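Local coordinates for protein cyclopenase asqI (Emericella nidulans, PDB 5YY3) that catalyses the zinc-dependent conversion of 4'-methoxycyclopenine into 4'-methoxyviridicatin, with release of methyl isocyanate, in aspoquinolone biosynthesis, at residues 158-163 / 172-177; 272-277 / 283-288; 292-297 / 356-361. All blocks are in the same frame, centred on the assembly; numbering follows the deposited sequence.

Contact 1: residues 158-163 / 172-177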
loop_
_atom_site.group_PDB
_atom_site.type_symbol
_atom_site.label_atom_id
_atom_site.label_comp_id
_atom_site.label_asym_id
_atom_site.label_seq_id
_atom_site.Cartn_x
_atom_site.Cartn_y
_atom_site.Cartn_z
ATOM N N ALA A 158 -20.495 19.158 -1.875
ATOM C CA ALA A 158 -19.346 18.462 -2.433
ATOM C C ALA A 158 -18.539 17.816 -1.329
ATOM O O ALA A 158 -18.174 18.463 -0.361
ATOM C CB ALA A 158 -18.476 19.422 -3.234
ATOM N N GLY A 159 -18.270 16.530 -1.466
ATOM C CA GLY A 159 -17.425 15.858 -0.497
ATOM C C GLY A 159 -15.999 15.857 -1.000
ATOM O O GLY A 159 -15.686 16.500 -1.998
ATOM N N GLU A 160 -15.139 15.127 -0.307
ATOM C CA GLU A 160 -13.728 15.060 -0.632
ATOM C C GLU A 160 -13.477 14.002 -1.705
ATOM O O GLU A 160 -14.177 13.000 -1.772
ATOM C CB GLU A 160 -12.929 14.741 0.638
ATOM C CG GLU A 160 -11.428 14.701 0.475
ATOM C CD GLU A 160 -10.764 13.929 1.598
ATOM O OE1 GLU A 160 -11.364 12.939 2.084
ATOM O OE2 GLU A 160 -9.645 14.319 1.992
ATOM N N ILE A 161 -12.481 14.226 -2.555
ATOM C CA ILE A 161 -12.075 13.211 -3.513
ATOM C C ILE A 161 -11.102 12.233 -2.828
ATOM O O ILE A 161 -9.916 12.558 -2.693
ATOM C CB ILE A 161 -11.441 13.876 -4.766
ATOM C CG1 ILE A 161 -12.435 14.851 -5.402
ATOM C CG2 ILE A 161 -11.019 12.849 -5.813
ATOM C CD1 ILE A 161 -12.000 15.391 -6.772
ATOM N N CYS A 162 -11.602 11.077 -2.350
ATOM C CA CYS A 162 -10.730 10.035 -1.750
ATOM C C CYS A 162 -10.565 8.976 -2.852
ATOM O O CYS A 162 -11.488 8.207 -3.170
ATOM C CB CYS A 162 -11.263 9.430 -0.378
ATOM S SG CYS A 162 -11.378 8.660 1.435
ATOM N N THR A 163 -9.370 8.971 -3.438
ATOM C CA THR A 163 -9.018 8.176 -4.608
ATOM C C THR A 163 -7.579 7.653 -4.441
ATOM O O THR A 163 -6.815 8.207 -3.661
ATOM C CB THR A 163 -9.204 9.050 -5.886
ATOM O OG1 THR A 163 -10.408 8.681 -6.568
ATOM C CG2 THR A 163 -8.060 9.003 -6.809
ATOM N N LEU A 172 -3.955 10.944 4.614
ATOM C CA LEU A 172 -4.817 10.271 5.575
ATOM C C LEU A 172 -5.081 11.133 6.816
ATOM O O LEU A 172 -6.123 10.981 7.471
ATOM C CB LEU A 172 -4.218 8.916 5.977
ATOM C CG LEU A 172 -4.354 7.782 4.941
ATOM C CD1 LEU A 172 -3.750 6.476 5.465
ATOM C CD2 LEU A 172 -5.815 7.573 4.518
ATOM N N LEU A 173 -4.151 12.035 7.124
ATOM C CA LEU A 173 -4.234 12.891 8.323
ATOM C C LEU A 173 -5.188 14.070 8.140
ATOM O O LEU A 173 -5.381 14.889 9.037
ATOM C CB LEU A 173 -2.857 13.428 8.684
ATOM C CG LEU A 173 -1.875 12.330 9.088
ATOM C CD1 LEU A 173 -0.533 12.945 9.509
ATOM C CD2 LEU A 173 -2.498 11.501 10.213
ATOM N N SER A 174 -5.760 14.161 6.954
ATOM C CA SER A 174 -6.740 15.180 6.632
ATOM C C SER A 174 -7.837 15.329 7.707
ATOM O O SER A 174 -8.269 16.442 7.994
ATOM C CB SER A 174 -7.315 14.852 5.232
ATOM O OG SER A 174 -8.703 15.069 5.160
ATOM N N TYR A 175 -8.273 14.223 8.312
ATOM C CA TYR A 175 -9.325 14.288 9.350
ATOM C C TYR A 175 -8.892 15.165 10.532
ATOM O O TYR A 175 -9.689 15.876 11.153
ATOM C CB TYR A 175 -9.704 12.881 9.867
ATOM C CG TYR A 175 -8.630 12.226 10.720
ATOM C CD1 TYR A 175 -7.621 11.454 10.139
ATOM C CD2 TYR A 175 -8.620 12.384 12.105
ATOM C CE1 TYR A 175 -6.634 10.866 10.917
ATOM C CE2 TYR A 175 -7.637 11.814 12.884
ATOM C CZ TYR A 175 -6.646 11.047 12.291
ATOM O OH TYR A 175 -5.661 10.474 13.079
ATOM N N TRP A 176 -7.604 15.112 10.824
ATOM C CA TRP A 176 -7.039 15.850 11.925
ATOM C C TRP A 176 -6.813 17.309 11.514
ATOM O O TRP A 176 -7.164 18.225 12.253
ATOM C CB TRP A 176 -5.735 15.183 12.348
ATOM C CG TRP A 176 -5.268 15.419 13.737
ATOM C CD1 TRP A 176 -5.558 14.664 14.826
ATOM C CD2 TRP A 176 -4.345 16.436 14.181
ATOM N NE1 TRP A 176 -4.896 15.154 15.930
ATOM C CE2 TRP A 176 -4.148 16.237 15.560
ATOM C CE3 TRP A 176 -3.679 17.485 13.543
ATOM C CZ2 TRP A 176 -3.309 17.060 16.321
ATOM C CZ3 TRP A 176 -2.845 18.310 14.308
ATOM C CH2 TRP A 176 -2.676 18.092 15.679
ATOM N N ARG A 177 -6.243 17.532 10.335
ATOM C CA ARG A 177 -5.967 18.912 9.900
ATOM C C ARG A 177 -7.236 19.700 9.566
ATOM O O ARG A 177 -7.284 20.922 9.765
ATOM C CB ARG A 177 -5.029 18.915 8.698
ATOM C CG ARG A 177 -3.649 18.284 8.964
ATOM C CD ARG A 177 -2.716 18.522 7.769
ATOM N NE ARG A 177 -3.375 18.136 6.524
ATOM C CZ ARG A 177 -3.115 17.021 5.839
ATOM N NH1 ARG A 177 -2.177 16.172 6.242
ATOM N NH2 ARG A 177 -3.793 16.760 4.737
#
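Glu160 and Ser174 make the whole of this sparse contact, in which the carboxylate oxygen OE2 of Glu160 lies 3.4 Å from the hydroxyl OG of Ser174. Behind that hydroxyl, Ser174 CB is 4.0 Å from the same OE2, and the two segments bury just 46 Å² between them. The approach is a loose polar one, and each group has a firmer partner elsewhere. Glu160 OE2 forms a salt bridge with Lys459, whose side chain also touches Ser174, while Ser174 OG is hydrogen-bonded to Asp178 OD2. Lys459 lies beside both groups, consistent with its salt bridge helping to place the carboxylate next to the serine. Glu160 reaches this far because its chain is stretched out: CG stands opposite the backbone nitrogen (chi1 -177°) and the carboxyl carbon continues the line, bridging a gap of 10.1 Å between Glu160 CA and Ser174 CA. The segment 158-163 is irregular and lies at a subunit boundary, where Cys162 is joined by a disulfide to Cys162 of the second subunit and Ile161 packs on Leu448 of that subunit. Segment 172-177 passes from a 3-10 turn, whose Leu173 packs on helix 210-231, into the short helix 174-177. The contact thus lies where a loop of the subunit interface passes the start of this short helix, which packs on helix 210-231 through Trp176 and on helix 391-410 through Arg177.

Contact 2: residues 272-277 / 283-288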
loop_
_atom_site.group_PDB
_atom_site.type_symbol
_atom_site.label_atom_id
_atom_site.label_comp_id
_atom_site.label_asym_id
_atom_site.label_seq_id
_atom_site.Cartn_x
_atom_site.Cartn_y
_atom_site.Cartn_z
ATOM N N SER A 272 11.793 32.096 -5.893
ATOM C CA SER A 272 13.106 32.670 -5.602
ATOM C C SER A 272 13.027 34.156 -5.312
ATOM O O SER A 272 13.531 34.623 -4.287
ATOM C CB SER A 272 14.071 32.441 -6.764
ATOM O OG SER A 272 14.667 31.165 -6.670
ATOM N N ILE A 273 12.405 34.902 -6.222
ATOM C CA ILE A 273 12.281 36.335 -6.033
ATOM C C ILE A 273 10.834 36.674 -5.723
ATOM O O ILE A 273 10.521 37.081 -4.609
ATOM C CB ILE A 273 12.808 37.125 -7.264
ATOM C CG1 ILE A 273 14.338 37.115 -7.265
ATOM C CG2 ILE A 273 12.394 38.589 -7.185
ATOM C CD1 ILE A 273 14.955 35.942 -7.908
ATOM N N ARG A 274 9.939 36.471 -6.682
ATOM C CA ARG A 274 8.537 36.812 -6.450
ATOM C C ARG A 274 7.643 36.069 -7.430
ATOM O O ARG A 274 8.136 35.518 -8.411
ATOM C CB ARG A 274 8.318 38.331 -6.564
ATOM C CG ARG A 274 8.047 38.815 -7.996
ATOM C CD ARG A 274 7.323 40.161 -8.026
ATOM N NE ARG A 274 6.081 40.151 -7.247
ATOM C CZ ARG A 274 5.814 41.001 -6.253
ATOM N NH1 ARG A 274 6.691 41.943 -5.916
ATOM N NH2 ARG A 274 4.666 40.918 -5.597
ATOM N N ASN A 275 6.342 36.033 -7.147
ATOM C CA ASN A 275 5.365 35.549 -8.117
ATOM C C ASN A 275 5.114 36.656 -9.147
ATOM O O ASN A 275 4.598 37.723 -8.794
ATOM C CB ASN A 275 4.068 35.150 -7.414
ATOM C CG ASN A 275 3.111 34.393 -8.314
ATOM O OD1 ASN A 275 3.125 34.553 -9.533
ATOM N ND2 ASN A 275 2.263 33.553 -7.708
ATOM N N PRO A 276 5.494 36.413 -10.420
ATOM C CA PRO A 276 5.359 37.391 -11.517
ATOM C C PRO A 276 3.907 37.790 -11.714
ATOM O O PRO A 276 3.594 38.936 -12.017
ATOM C CB PRO A 276 5.867 36.636 -12.748
ATOM C CG PRO A 276 6.530 35.426 -12.249
ATOM C CD PRO A 276 6.015 35.118 -10.889
ATOM N N ASP A 277 3.024 36.821 -11.523
ATOM C CA ASP A 277 1.599 36.992 -11.750
ATOM C C ASP A 277 0.843 37.448 -10.521
ATOM O O ASP A 277 -0.383 37.485 -10.534
ATOM C CB ASP A 277 1.019 35.681 -12.246
ATOM C CG ASP A 277 1.610 35.275 -13.566
ATOM O OD1 ASP A 277 2.416 36.062 -14.120
ATOM O OD2 ASP A 277 1.311 34.159 -14.027
ATOM N N ASN A 283 1.522 41.949 -2.291
ATOM C CA ASN A 283 2.703 41.173 -1.962
ATOM C C ASN A 283 3.991 41.928 -2.206
ATOM O O ASN A 283 4.361 42.160 -3.358
ATOM C CB ASN A 283 2.698 39.891 -2.804
ATOM C CG ASN A 283 3.736 38.889 -2.363
ATOM O OD1 ASN A 283 3.950 38.683 -1.168
ATOM N ND2 ASN A 283 4.412 38.275 -3.334
ATOM N N VAL A 284 4.687 42.305 -1.141
ATOM C CA VAL A 284 5.984 42.964 -1.298
ATOM C C VAL A 284 7.001 41.904 -1.693
ATOM O O VAL A 284 6.952 40.788 -1.193
ATOM C CB VAL A 284 6.431 43.701 -0.000
ATOM C CG1 VAL A 284 7.908 44.116 -0.083
ATOM C CG2 VAL A 284 5.549 44.911 0.245
ATOM N N THR A 285 7.890 42.234 -2.622
ATOM C CA THR A 285 8.901 41.281 -3.060
ATOM C C THR A 285 9.852 40.990 -1.897
ATOM O O THR A 285 10.556 41.883 -1.427
ATOM C CB THR A 285 9.695 41.807 -4.294
ATOM O OG1 THR A 285 8.832 41.866 -5.441
ATOM C CG2 THR A 285 10.888 40.902 -4.616
ATOM N N ILE A 286 9.839 39.749 -1.414
ATOM C CA ILE A 286 10.810 39.283 -0.426
ATOM C C ILE A 286 11.488 38.036 -0.972
ATOM O O ILE A 286 10.961 36.938 -0.850
ATOM C CB ILE A 286 10.175 38.946 0.942
ATOM C CG1 ILE A 286 9.204 40.040 1.388
ATOM C CG2 ILE A 286 11.268 38.746 2.000
ATOM C CD1 ILE A 286 9.887 41.225 2.014
ATOM N N PRO A 287 12.659 38.201 -1.597
ATOM C CA PRO A 287 13.267 37.018 -2.213
ATOM C C PRO A 287 13.654 35.971 -1.168
ATOM O O PRO A 287 13.930 36.308 -0.020
ATOM C CB PRO A 287 14.499 37.584 -2.944
ATOM C CG PRO A 287 14.742 38.927 -2.353
ATOM C CD PRO A 287 13.451 39.428 -1.789
ATOM N N ARG A 288 13.635 34.708 -1.573
ATOM C CA ARG A 288 14.040 33.609 -0.715
ATOM C C ARG A 288 15.348 33.899 0.033
ATOM O O ARG A 288 15.472 33.598 1.231
ATOM C CB ARG A 288 14.188 32.331 -1.538
ATOM C CG ARG A 288 14.577 31.135 -0.695
ATOM C CD ARG A 288 14.771 29.914 -1.573
ATOM N NE ARG A 288 15.838 30.155 -2.532
ATOM C CZ ARG A 288 15.773 29.865 -3.828
ATOM N NH1 ARG A 288 14.673 29.299 -4.344
ATOM N NH2 ARG A 288 16.817 30.136 -4.608
#
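Arg274 bridges two irregular segments with its guanidinium, giving one N-H to Asn283 across the contact and another to Asn275 in its own segment. Its NH2 donates to the backbone O of Asn283 at 2.6 Å, with an N-H...O angle of 160° and the oxygen close to the guanidinium plane. Within its own segment, NE donates to Asn275 O, which lies in that plane too. The two bonds hold the flat group in a fixed rotation. A bend at chi3 (-55°) turns the group toward Asn283. The modelled closeness of NH1 to the Thr285 hydroxyl is doubtful.

At the other end of the contact the backbones converge until Ile273 CA and Pro287 CA are 4.0 Å apart. Both segments belong to the loop that joins helix 210-231 to helix 288-304. Here Pro287 is the N-cap residue of helix 288-304, and the first helical N-H, that of Arg288, donates to Ser272 O at 2.7 Å. Ile273 lies alongside Thr285, with CG2 of Ile273 3.8 Å from CG2 of Thr285, and CG1 of Ile273 is 4.3 Å from CB of Pro287. The Arg288 guanidinium lays one face over Ser272 CA. In the other direction, Asn275 OD1 accepts from Asp277 N in an Asx turn, while Asn283 ND2 bonds to Glu365 on helix 355-367.

Contact 3: residues 292-297 / 356-361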
loop_
_atom_site.group_PDB
_atom_site.type_symbol
_atom_site.label_atom_id
_atom_site.label_comp_id
_atom_site.label_asym_id
_atom_site.label_seq_id
_atom_site.Cartn_x
_atom_site.Cartn_y
_atom_site.Cartn_z
ATOM N N GLU A 292 16.404 33.600 4.092
ATOM C CA GLU A 292 17.525 32.759 4.504
ATOM C C GLU A 292 18.525 33.554 5.354
ATOM O O GLU A 292 19.023 33.062 6.369
ATOM C CB GLU A 292 18.220 32.159 3.272
ATOM C CG GLU A 292 17.298 31.341 2.383
ATOM C CD GLU A 292 18.002 30.714 1.202
ATOM O OE1 GLU A 292 18.895 31.377 0.641
ATOM O OE2 GLU A 292 17.659 29.565 0.826
ATOM N N GLU A 293 18.809 34.785 4.944
ATOM C CA GLU A 293 19.728 35.639 5.699
ATOM C C GLU A 293 19.242 35.893 7.144
ATOM O O GLU A 293 19.995 35.689 8.099
ATOM C CB GLU A 293 19.933 36.955 4.964
ATOM C CG GLU A 293 20.579 38.013 5.821
ATOM C CD GLU A 293 20.999 39.233 5.028
ATOM O OE1 GLU A 293 20.271 39.611 4.081
ATOM O OE2 GLU A 293 22.064 39.803 5.363
ATOM N N TRP A 294 17.984 36.310 7.292
ATOM C CA TRP A 294 17.330 36.415 8.602
ATOM C C TRP A 294 17.483 35.133 9.434
ATOM O O TRP A 294 17.904 35.181 10.592
ATOM C CB TRP A 294 15.837 36.740 8.424
ATOM C CG TRP A 294 15.566 38.134 7.905
ATOM C CD1 TRP A 294 16.412 39.203 7.962
ATOM C CD2 TRP A 294 14.368 38.601 7.261
ATOM N NE1 TRP A 294 15.819 40.308 7.398
ATOM C CE2 TRP A 294 14.567 39.970 6.958
ATOM C CE3 TRP A 294 13.149 38.002 6.915
ATOM C CZ2 TRP A 294 13.589 40.750 6.324
ATOM C CZ3 TRP A 294 12.173 38.778 6.284
ATOM C CH2 TRP A 294 12.400 40.138 5.994
ATOM N N ARG A 295 17.144 33.995 8.827
ATOM C CA ARG A 295 17.296 32.680 9.452
ATOM C C ARG A 295 18.730 32.453 9.922
ATOM O O ARG A 295 18.955 32.015 11.050
ATOM C CB ARG A 295 16.898 31.564 8.473
ATOM C CG ARG A 295 17.235 30.148 8.953
ATOM C CD ARG A 295 17.278 29.169 7.784
ATOM N NE ARG A 295 18.450 29.418 6.955
ATOM C CZ ARG A 295 18.608 28.989 5.705
ATOM N NH1 ARG A 295 17.645 28.290 5.117
ATOM N NH2 ARG A 295 19.728 29.273 5.032
ATOM N N ASP A 296 19.686 32.727 9.035
ATOM C CA ASP A 296 21.103 32.520 9.336
ATOM C C ASP A 296 21.529 33.378 10.515
ATOM O O ASP A 296 22.361 32.971 11.328
ATOM C CB ASP A 296 21.983 32.867 8.135
ATOM C CG ASP A 296 21.840 31.896 7.004
ATOM O OD1 ASP A 296 21.281 30.797 7.238
ATOM O OD2 ASP A 296 22.306 32.226 5.883
ATOM N N ASN A 297 20.965 34.579 10.589
ATOM C CA ASN A 297 21.361 35.520 11.620
ATOM C C ASN A 297 20.763 35.120 12.967
ATOM O O ASN A 297 21.436 35.197 13.997
ATOM C CB ASN A 297 20.955 36.945 11.231
ATOM C CG ASN A 297 21.798 37.504 10.095
ATOM O OD1 ASN A 297 22.883 37.001 9.810
ATOM N ND2 ASN A 297 21.309 38.556 9.454
ATOM N N HIS A 356 8.915 34.747 10.510
ATOM C CA HIS A 356 7.718 33.914 10.584
ATOM C C HIS A 356 6.653 34.408 9.621
ATOM O O HIS A 356 6.125 33.640 8.812
ATOM C CB HIS A 356 7.139 33.877 12.006
ATOM C CG HIS A 356 5.755 33.303 12.075
ATOM N ND1 HIS A 356 5.457 32.027 11.644
ATOM C CD2 HIS A 356 4.583 33.841 12.497
ATOM C CE1 HIS A 356 4.163 31.798 11.810
ATOM N NE2 HIS A 356 3.613 32.885 12.328
ATOM N N ASN A 357 6.339 35.696 9.697
ATOM C CA ASN A 357 5.222 36.221 8.911
ATOM C C ASN A 357 5.563 36.408 7.425
ATOM O O ASN A 357 4.705 36.239 6.562
ATOM C CB ASN A 357 4.721 37.531 9.528
ATOM C CG ASN A 357 4.147 37.329 10.929
ATOM O OD1 ASN A 357 2.981 36.954 11.092
ATOM N ND2 ASN A 357 4.965 37.569 11.944
ATOM N N TYR A 358 6.808 36.734 7.103
ATOM C CA TYR A 358 7.169 36.767 5.686
ATOM C C TYR A 358 7.248 35.347 5.148
ATOM O O TYR A 358 6.947 35.096 3.968
ATOM C CB TYR A 358 8.485 37.509 5.455
ATOM C CG TYR A 358 8.311 38.999 5.373
ATOM C CD1 TYR A 358 7.489 39.563 4.405
ATOM C CD2 TYR A 358 8.983 39.852 6.244
ATOM C CE1 TYR A 358 7.331 40.939 4.313
ATOM C CE2 TYR A 358 8.833 41.225 6.158
ATOM C CZ TYR A 358 8.006 41.760 5.185
ATOM O OH TYR A 358 7.840 43.121 5.100
ATOM N N GLY A 359 7.639 34.413 6.009
ATOM C CA GLY A 359 7.644 33.006 5.637
ATOM C C GLY A 359 6.273 32.493 5.229
ATOM O O GLY A 359 6.130 31.839 4.184
ATOM N N LEU A 360 5.265 32.786 6.051
ATOM C CA LEU A 360 3.885 32.410 5.737
ATOM C C LEU A 360 3.465 33.066 4.432
ATOM O O LEU A 360 2.771 32.453 3.603
ATOM C CB LEU A 360 2.919 32.816 6.865
ATOM C CG LEU A 360 3.103 32.071 8.191
ATOM C CD1 LEU A 360 2.031 32.479 9.190
ATOM C CD2 LEU A 360 3.091 30.575 7.961
ATOM N N GLY A 361 3.901 34.316 4.265
ATOM C CA GLY A 361 3.657 35.087 3.055
ATOM C C GLY A 361 4.186 34.436 1.789
ATOM O O GLY A 361 3.565 34.542 0.724
#
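Tyr358 meets Trp294 along one flank of its phenol ring, and its atoms can be followed outward in turn. CB lies at the edge of the indole, in its plane, 4.0 Å from Trp294 CZ3. CG keeps the same distance from that atom. The tightest approach comes at CD2, which is 3.4 Å from both CZ3 and CH2 of Trp294, and CE2 follows at 3.7 Å from CH2. At the tip, past the contact, the hydroxyl OH is hydrogen-bonded to Glu78. The two rings form an oblique pair, with planes at 32° and centroids of the tyrosine and the six-membered indole ring 5.5 Å apart. With CG of Trp294 set opposite the carbonyl carbon (chi1 -69°), the indole extends its benzo corner toward the tyrosine.

Next to Trp294 in the chain, Arg295 reaches Asp296 OD1 with NE and NH2 in a salt bridge, and Asp296 OD2 pairs in turn with Arg303 of the third subunit. The aromatic pair is plain apolar packing between helix 288-304 and helix 355-367, two helices of the hemocyanin-type domain, named for copper in its relatives, which in this enzyme carries zinc.

In the fold
The contacts follow one another along the chain, contact 1 closing before contact 2 opens and contact 2 before contact 3, all within the hemocyanin-type domain, which here binds zinc. Contacts 2 and 3 are neighbours, their centres about 13 Å apart: the loop of contact 2 leads into helix 288-304, which carries Trp294, and Ile286 CD1 packs 3.4 Å from Tyr358 CE1. The centre of contact 1 lies about 31 Å from each of theirs. Contact 1 borders the second subunit, whereas contacts 2 and 3 both touch the third, so together they mark two different interfaces of the tetramer. All three lie away from the zinc ligands His186, His190 and His218.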